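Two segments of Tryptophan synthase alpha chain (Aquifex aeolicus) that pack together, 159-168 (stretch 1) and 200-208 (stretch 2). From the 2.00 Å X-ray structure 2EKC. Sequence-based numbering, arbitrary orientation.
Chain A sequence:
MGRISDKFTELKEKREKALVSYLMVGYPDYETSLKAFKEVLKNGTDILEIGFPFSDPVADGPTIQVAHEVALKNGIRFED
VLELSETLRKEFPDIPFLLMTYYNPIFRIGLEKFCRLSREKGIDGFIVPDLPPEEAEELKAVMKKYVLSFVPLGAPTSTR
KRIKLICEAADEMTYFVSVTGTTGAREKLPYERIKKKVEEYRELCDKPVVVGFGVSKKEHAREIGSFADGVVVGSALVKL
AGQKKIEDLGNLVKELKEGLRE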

ATOM      1  N   THR A 159       1.358  -7.771  20.168  1.00 18.94           N
ATOM      2  CA  THR A 159       2.175  -8.092  21.332  1.00 19.31           C
ATOM      3  C   THR A 159       3.648  -7.884  20.999  1.00 19.32           C
ATOM      4  O   THR A 159       4.012  -7.779  19.829  1.00 18.29           O
ATOM      5  CB  THR A 159       1.989  -9.554  21.752  1.00 18.51           C
ATOM      6  OG1 THR A 159       2.479 -10.404  20.711  1.00 17.31           O
ATOM      7  CG2 THR A 159       0.516  -9.856  21.996  1.00 19.59           C
ATOM      8  N   ARG A 160       4.491  -7.829  22.027  1.00 20.00           N
ATOM      9  CA  ARG A 160       5.921  -7.644  21.810  1.00 21.34           C
ATOM     10  C   ARG A 160       6.478  -8.808  21.006  1.00 20.06           C
ATOM     11  O   ARG A 160       7.328  -8.614  20.141  1.00 20.82           O
ATOM     12  CB  ARG A 160       6.669  -7.530  23.143  1.00 22.98           C
ATOM     13  CG  ARG A 160       6.354  -6.267  23.926  1.00 25.71           C
ATOM     14  CD  ARG A 160       7.254  -6.145  25.147  1.00 27.17           C
ATOM     15  NE  ARG A 160       8.656  -5.941  24.787  1.00 27.98           N
ATOM     16  CZ  ARG A 160       9.143  -4.805  24.296  1.00 29.59           C
ATOM     17  NH1 ARG A 160       8.342  -3.764  24.104  1.00 31.18           N
ATOM     18  NH2 ARG A 160      10.430  -4.703  23.997  1.00 28.25           N
ATOM     19  N   LYS A 161       6.003 -10.017  21.290  1.00 19.47           N
ATOM     20  CA  LYS A 161       6.463 -11.193  20.563  1.00 18.01           C
ATOM     21  C   LYS A 161       6.034 -11.105  19.102  1.00 18.70           C
ATOM     22  O   LYS A 161       6.792 -11.475  18.201  1.00 17.49           O
ATOM     23  CB  LYS A 161       5.903 -12.477  21.187  1.00 19.59           C
ATOM     24  CG  LYS A 161       6.583 -12.887  22.488  1.00 23.55           C
ATOM     25  CD  LYS A 161       6.006 -14.191  23.027  1.00 23.72           C
ATOM     26  CE  LYS A 161       6.666 -14.587  24.339  1.00 26.66           C
ATOM     27  NZ  LYS A 161       6.051 -15.814  24.920  1.00 26.32           N
ATOM     28  N   ARG A 162       4.820 -10.614  18.867  1.00 17.26           N
ATOM     29  CA  ARG A 162       4.324 -10.484  17.501  1.00 18.14           C
ATOM     30  C   ARG A 162       5.169  -9.466  16.744  1.00 18.94           C
ATOM     31  O   ARG A 162       5.483  -9.659  15.571  1.00 19.76           O
ATOM     32  CB  ARG A 162       2.857 -10.038  17.498  1.00 17.83           C
ATOM     33  CG  ARG A 162       2.237  -9.911  16.097  1.00 18.86           C
ATOM     34  CD  ARG A 162       2.414 -11.194  15.298  1.00 18.91           C
ATOM     35  NE  ARG A 162       2.088 -12.369  16.101  1.00 21.61           N
ATOM     36  CZ  ARG A 162       2.291 -13.624  15.713  1.00 23.58           C
ATOM     37  NH1 ARG A 162       2.817 -13.877  14.520  1.00 22.52           N
ATOM     38  NH2 ARG A 162       1.992 -14.627  16.527  1.00 18.70           N
ATOM     39  N   ILE A 163       5.532  -8.382  17.424  1.00 19.60           N
ATOM     40  CA  ILE A 163       6.344  -7.338  16.814  1.00 19.17           C
ATOM     41  C   ILE A 163       7.668  -7.894  16.317  1.00 19.72           C
ATOM     42  O   ILE A 163       8.122  -7.544  15.229  1.00 18.22           O
ATOM     43  CB  ILE A 163       6.628  -6.187  17.808  1.00 20.70           C
ATOM     44  CG1 ILE A 163       5.359  -5.360  18.020  1.00 20.24           C
ATOM     45  CG2 ILE A 163       7.758  -5.303  17.280  1.00 20.98           C
ATOM     46  CD1 ILE A 163       5.554  -4.171  18.948  1.00 22.12           C
ATOM     47  N   LYS A 164       8.295  -8.761  17.106  1.00 20.20           N
ATOM     48  CA  LYS A 164       9.566  -9.333  16.686  1.00 20.83           C
ATOM     49  C   LYS A 164       9.385 -10.246  15.477  1.00 20.64           C
ATOM     50  O   LYS A 164      10.259 -10.323  14.615  1.00 21.60           O
ATOM     51  CB  LYS A 164      10.226 -10.106  17.828  1.00 23.31           C
ATOM     52  CG  LYS A 164      11.615 -10.602  17.464  1.00 27.87           C
ATOM     53  CD  LYS A 164      12.392 -11.068  18.686  1.00 32.64           C
ATOM     54  CE  LYS A 164      13.847 -11.358  18.330  1.00 33.15           C
ATOM     55  NZ  LYS A 164      14.653 -11.721  19.529  1.00 35.67           N
ATOM     56  N   LEU A 165       8.252 -10.940  15.413  1.00 18.29           N
ATOM     57  CA  LEU A 165       7.975 -11.824  14.284  1.00 19.04           C
ATOM     58  C   LEU A 165       7.696 -10.984  13.039  1.00 18.46           C
ATOM     59  O   LEU A 165       8.014 -11.384  11.920  1.00 19.67           O
ATOM     60  CB  LEU A 165       6.776 -12.720  14.596  1.00 18.33           C
ATOM     61  CG  LEU A 165       7.018 -13.776  15.676  1.00 19.11           C
ATOM     62  CD1 LEU A 165       5.694 -14.386  16.114  1.00 19.09           C
ATOM     63  CD2 LEU A 165       7.953 -14.845  15.135  1.00 20.91           C
ATOM     64  N   ILE A 166       7.095  -9.818  13.244  1.00 18.65           N
ATOM     65  CA  ILE A 166       6.792  -8.903  12.149  1.00 20.24           C
ATOM     66  C   ILE A 166       8.101  -8.377  11.546  1.00 21.13           C
ATOM     67  O   ILE A 166       8.277  -8.366  10.327  1.00 22.21           O
ATOM     68  CB  ILE A 166       5.942  -7.708  12.652  1.00 18.10           C
ATOM     69  CG1 ILE A 166       4.530  -8.182  12.993  1.00 19.13           C
ATOM     70  CG2 ILE A 166       5.897  -6.609  11.605  1.00 18.84           C
ATOM     71  CD1 ILE A 166       3.656  -7.114  13.626  1.00 19.62           C
ATOM     72  N   CYS A 167       9.020  -7.951  12.405  1.00 22.41           N
ATOM     73  CA  CYS A 167      10.304  -7.420  11.949  1.00 23.90           C
ATOM     74  C   CYS A 167      11.097  -8.438  11.129  1.00 24.04           C
ATOM     75  O   CYS A 167      11.621  -8.120  10.061  1.00 23.67           O
ATOM     76  CB  CYS A 167      11.137  -6.971  13.150  1.00 25.32           C
ATOM     77  SG  CYS A 167      12.531  -5.867  12.748  1.00 30.36           S
ATOM     78  N   GLU A 168      11.182  -9.668  11.625  1.00 25.40           N
ATOM     79  CA  GLU A 168      11.923 -10.697  10.912  1.00 27.70           C
ATOM     80  C   GLU A 168      11.201 -11.128   9.638  1.00 26.46           C
ATOM     81  O   GLU A 168      11.813 -11.678   8.727  1.00 25.45           O
ATOM     82  CB  GLU A 168      12.167 -11.907  11.822  1.00 30.15           C
ATOM     83  CG  GLU A 168      10.915 -12.557  12.368  1.00 36.16           C
ATOM     84  CD  GLU A 168      11.228 -13.768  13.232  1.00 40.37           C
ATOM     85  OE1 GLU A 168      11.895 -13.600  14.279  1.00 42.00           O
ATOM     86  OE2 GLU A 168      10.809 -14.888  12.859  1.00 41.52           O
ATOM     87  N   GLU A 200       7.400   1.084  20.738  1.00 21.77           N
ATOM     88  CA  GLU A 200       7.847  -0.248  21.148  1.00 22.30           C
ATOM     89  C   GLU A 200       8.529  -0.886  19.950  1.00 22.48           C
ATOM     90  O   GLU A 200       9.611  -1.465  20.058  1.00 21.87           O
ATOM     91  CB  GLU A 200       6.663  -1.131  21.550  1.00 23.52           C
ATOM     92  CG  GLU A 200       6.182  -0.966  22.975  1.00 26.01           C
ATOM     93  CD  GLU A 200       5.161  -2.025  23.356  1.00 29.88           C
ATOM     94  OE1 GLU A 200       3.996  -1.913  22.923  1.00 28.70           O
ATOM     95  OE2 GLU A 200       5.532  -2.978  24.078  1.00 30.89           O
ATOM     96  N   TYR A 201       7.865  -0.779  18.802  1.00 22.70           N
ATOM     97  CA  TYR A 201       8.372  -1.327  17.551  1.00 21.72           C
ATOM     98  C   TYR A 201       9.782  -0.798  17.294  1.00 21.32           C
ATOM     99  O   TYR A 201      10.674  -1.556  16.914  1.00 20.06           O
ATOM    100  CB  TYR A 201       7.437  -0.927  16.405  1.00 20.89           C
ATOM    101  CG  TYR A 201       7.950  -1.223  15.012  1.00 18.75           C
ATOM    102  CD1 TYR A 201       7.766  -2.474  14.422  1.00 20.19           C
ATOM    103  CD2 TYR A 201       8.598  -0.237  14.273  1.00 19.49           C
ATOM    104  CE1 TYR A 201       8.213  -2.731  13.118  1.00 20.68           C
ATOM    105  CE2 TYR A 201       9.045  -0.480  12.976  1.00 19.49           C
ATOM    106  CZ  TYR A 201       8.849  -1.723  12.404  1.00 20.71           C
ATOM    107  OH  TYR A 201       9.267  -1.941  11.112  1.00 20.31           O
ATOM    108  N   ARG A 202       9.978   0.499  17.512  1.00 22.37           N
ATOM    109  CA  ARG A 202      11.282   1.126  17.301  1.00 24.67           C
ATOM    110  C   ARG A 202      12.356   0.442  18.132  1.00 25.37           C
ATOM    111  O   ARG A 202      13.497   0.301  17.695  1.00 25.37           O
ATOM    112  CB  ARG A 202      11.238   2.607  17.679  1.00 24.76           C
ATOM    113  CG  ARG A 202      10.293   3.453  16.842  1.00 26.43           C
ATOM    114  CD  ARG A 202      10.680   3.433  15.382  1.00 25.21           C
ATOM    115  NE  ARG A 202       9.940   4.433  14.616  1.00 26.68           N
ATOM    116  CZ  ARG A 202      10.060   4.600  13.303  1.00 25.64           C
ATOM    117  NH1 ARG A 202      10.892   3.833  12.610  1.00 25.02           N
ATOM    118  NH2 ARG A 202       9.344   5.528  12.684  1.00 24.64           N
ATOM    119  N   GLU A 203      11.972   0.036  19.337  1.00 26.93           N
ATOM    120  CA  GLU A 203      12.870  -0.636  20.272  1.00 28.79           C
ATOM    121  C   GLU A 203      13.321  -1.993  19.741  1.00 28.89           C
ATOM    122  O   GLU A 203      14.440  -2.437  20.003  1.00 30.25           O
ATOM    123  CB  GLU A 203      12.154  -0.860  21.614  1.00 30.94           C
ATOM    124  CG  GLU A 203      11.706   0.406  22.339  1.00 33.76           C
ATOM    125  CD  GLU A 203      10.851   0.108  23.566  1.00 37.12           C
ATOM    126  OE1 GLU A 203      11.269  -0.722  24.403  1.00 39.70           O
ATOM    127  OE2 GLU A 203       9.762   0.705  23.701  1.00 37.89           O
ATOM    128  N   LEU A 204      12.440  -2.645  18.990  1.00 27.55           N
ATOM    129  CA  LEU A 204      12.709  -3.978  18.472  1.00 26.39           C
ATOM    130  C   LEU A 204      12.979  -4.083  16.982  1.00 25.87           C
ATOM    131  O   LEU A 204      13.424  -5.127  16.512  1.00 23.83           O
ATOM    132  CB  LEU A 204      11.526  -4.886  18.808  1.00 26.68           C
ATOM    133  CG  LEU A 204      11.211  -5.090  20.290  1.00 27.71           C
ATOM    134  CD1 LEU A 204       9.790  -5.609  20.457  1.00 26.90           C
ATOM    135  CD2 LEU A 204      12.223  -6.055  20.885  1.00 28.26           C
ATOM    136  N   CYS A 205      12.725  -3.012  16.238  1.00 25.17           N
ATOM    137  CA  CYS A 205      12.894  -3.073  14.796  1.00 25.03           C
ATOM    138  C   CYS A 205      13.442  -1.803  14.167  1.00 25.00           C
ATOM    139  O   CYS A 205      13.051  -0.701  14.541  1.00 26.43           O
ATOM    140  CB  CYS A 205      11.546  -3.402  14.168  1.00 24.72           C
ATOM    141  SG  CYS A 205      11.629  -4.058  12.482  1.00 24.16           S
ATOM    142  N   ASP A 206      14.330  -1.968  13.193  1.00 23.98           N
ATOM    143  CA  ASP A 206      14.922  -0.831  12.501  1.00 24.98           C
ATOM    144  C   ASP A 206      14.312  -0.584  11.121  1.00 24.32           C
ATOM    145  O   ASP A 206      14.632   0.407  10.462  1.00 23.93           O
ATOM    146  CB  ASP A 206      16.432  -1.031  12.361  1.00 27.86           C
ATOM    147  CG  ASP A 206      17.150  -0.958  13.693  1.00 32.31           C
ATOM    148  OD1 ASP A 206      17.003   0.072  14.389  1.00 31.53           O
ATOM    149  OD2 ASP A 206      17.860  -1.926  14.045  1.00 36.23           O
ATOM    150  N   LYS A 207      13.430  -1.476  10.683  1.00 20.51           N
ATOM    151  CA  LYS A 207      12.815  -1.322   9.368  1.00 20.07           C
ATOM    152  C   LYS A 207      11.727  -0.246   9.376  1.00 18.50           C
ATOM    153  O   LYS A 207      10.977  -0.116  10.340  1.00 18.12           O
ATOM    154  CB  LYS A 207      12.231  -2.658   8.902  1.00 20.82           C
ATOM    155  CG  LYS A 207      13.239  -3.804   8.913  1.00 23.02           C
ATOM    156  CD  LYS A 207      12.743  -4.979   8.091  1.00 26.61           C
ATOM    157  CE  LYS A 207      13.771  -6.102   8.043  1.00 27.10           C
ATOM    158  NZ  LYS A 207      13.868  -6.825   9.337  1.00 30.39           N
ATOM    159  N   PRO A 208      11.635   0.545   8.297  1.00 16.29           N
ATOM    160  CA  PRO A 208      10.618   1.599   8.227  1.00 15.64           C
ATOM    161  C   PRO A 208       9.201   1.082   8.438  1.00 15.88           C
ATOM    162  O   PRO A 208       8.886  -0.069   8.118  1.00 16.18           O
ATOM    163  CB  PRO A 208      10.827   2.199   6.834  1.00 15.36           C
ATOM    164  CG  PRO A 208      11.460   1.079   6.054  1.00 16.74           C
ATOM    165  CD  PRO A 208      12.419   0.488   7.050  1.00 17.04           C
TER

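A disulfide bond joins the two stretches. Cys 167 SG and Cys 205 SG lie 2.0 Å apart, with a chi3 of 86°, close to the relaxed value near 90°. Both cysteines hold chi1 near t, at -163° and -161°. Cys 167 CA and Cys 205 CA are 5.8 Å apart, the closest of the three CA pairs in register. Cys 167 sits within a helix. Cys 205 is the first residue after the other helix to leave helical phi/psi. Its CA-to-CB bond points toward stretch 1, while that of Cys 167 runs sideways.

Next to the disulfide, Lys 207 reaches back to the first helix. Lys 207 NZ donates a hydrogen bond to Cys 167 O at 2.7 Å. The chain is extended through chi2 and chi3, then turns at chi4 (p, 73°). The length of lysine lets a loop residue reach a helix carbonyl. Lys 207 NZ also lies 3.8 Å from Cys 167 SG. The main chain of Lys 207 is tied to its own stretch: Tyr 201 OH donates to Lys 207 O at 2.6 Å, linking the helix to the loop that follows it.

One helical turn before Cys 167, Ile 163 forms the apolar centre. It is buried and its CA-to-CB bond points toward stretch 2. Ile 163 CG2 lies 3.8 Å from Leu 204 CD1 and 4.0 Å from Tyr 201 CD1. Ile 163 CD1 is 4.2 Å from Glu 200 CB, so the aliphatic base of the glutamate also packs here. A branched apolar side chain suits this place because it can touch several neighbours without leaving a polar group unpaired. Tyr 201 is buried too, and its hydroxyl is satisfied by hydrogen bonding.

At the N-terminal end of the first helix, the contact becomes charged. Arg 160 NH1 donates to Glu 200 OE2 at 2.9 Å, within a salt bridge. The carboxylate oxygen lies at the edge of the guanidinium, near its plane, where the N-H groups point. Leu 204 CD1 covers one face of the same group, 3.7 Å from Arg 160 NH2. Arginine thus combines a polar edge with a flat face that tolerates an apolar neighbour. Glu 203 OE1 is 4.1 Å from Arg 160 NH2, beyond salt-bridge range.

The helix axes cross at -54° and approach to 9.8 Å. Together the stretches bury 584 Å², both sides summed. Thr 159 stays outside the contact but caps the first helix: Thr 159 OG1 accepts from Arg 162 N at 3.0 Å.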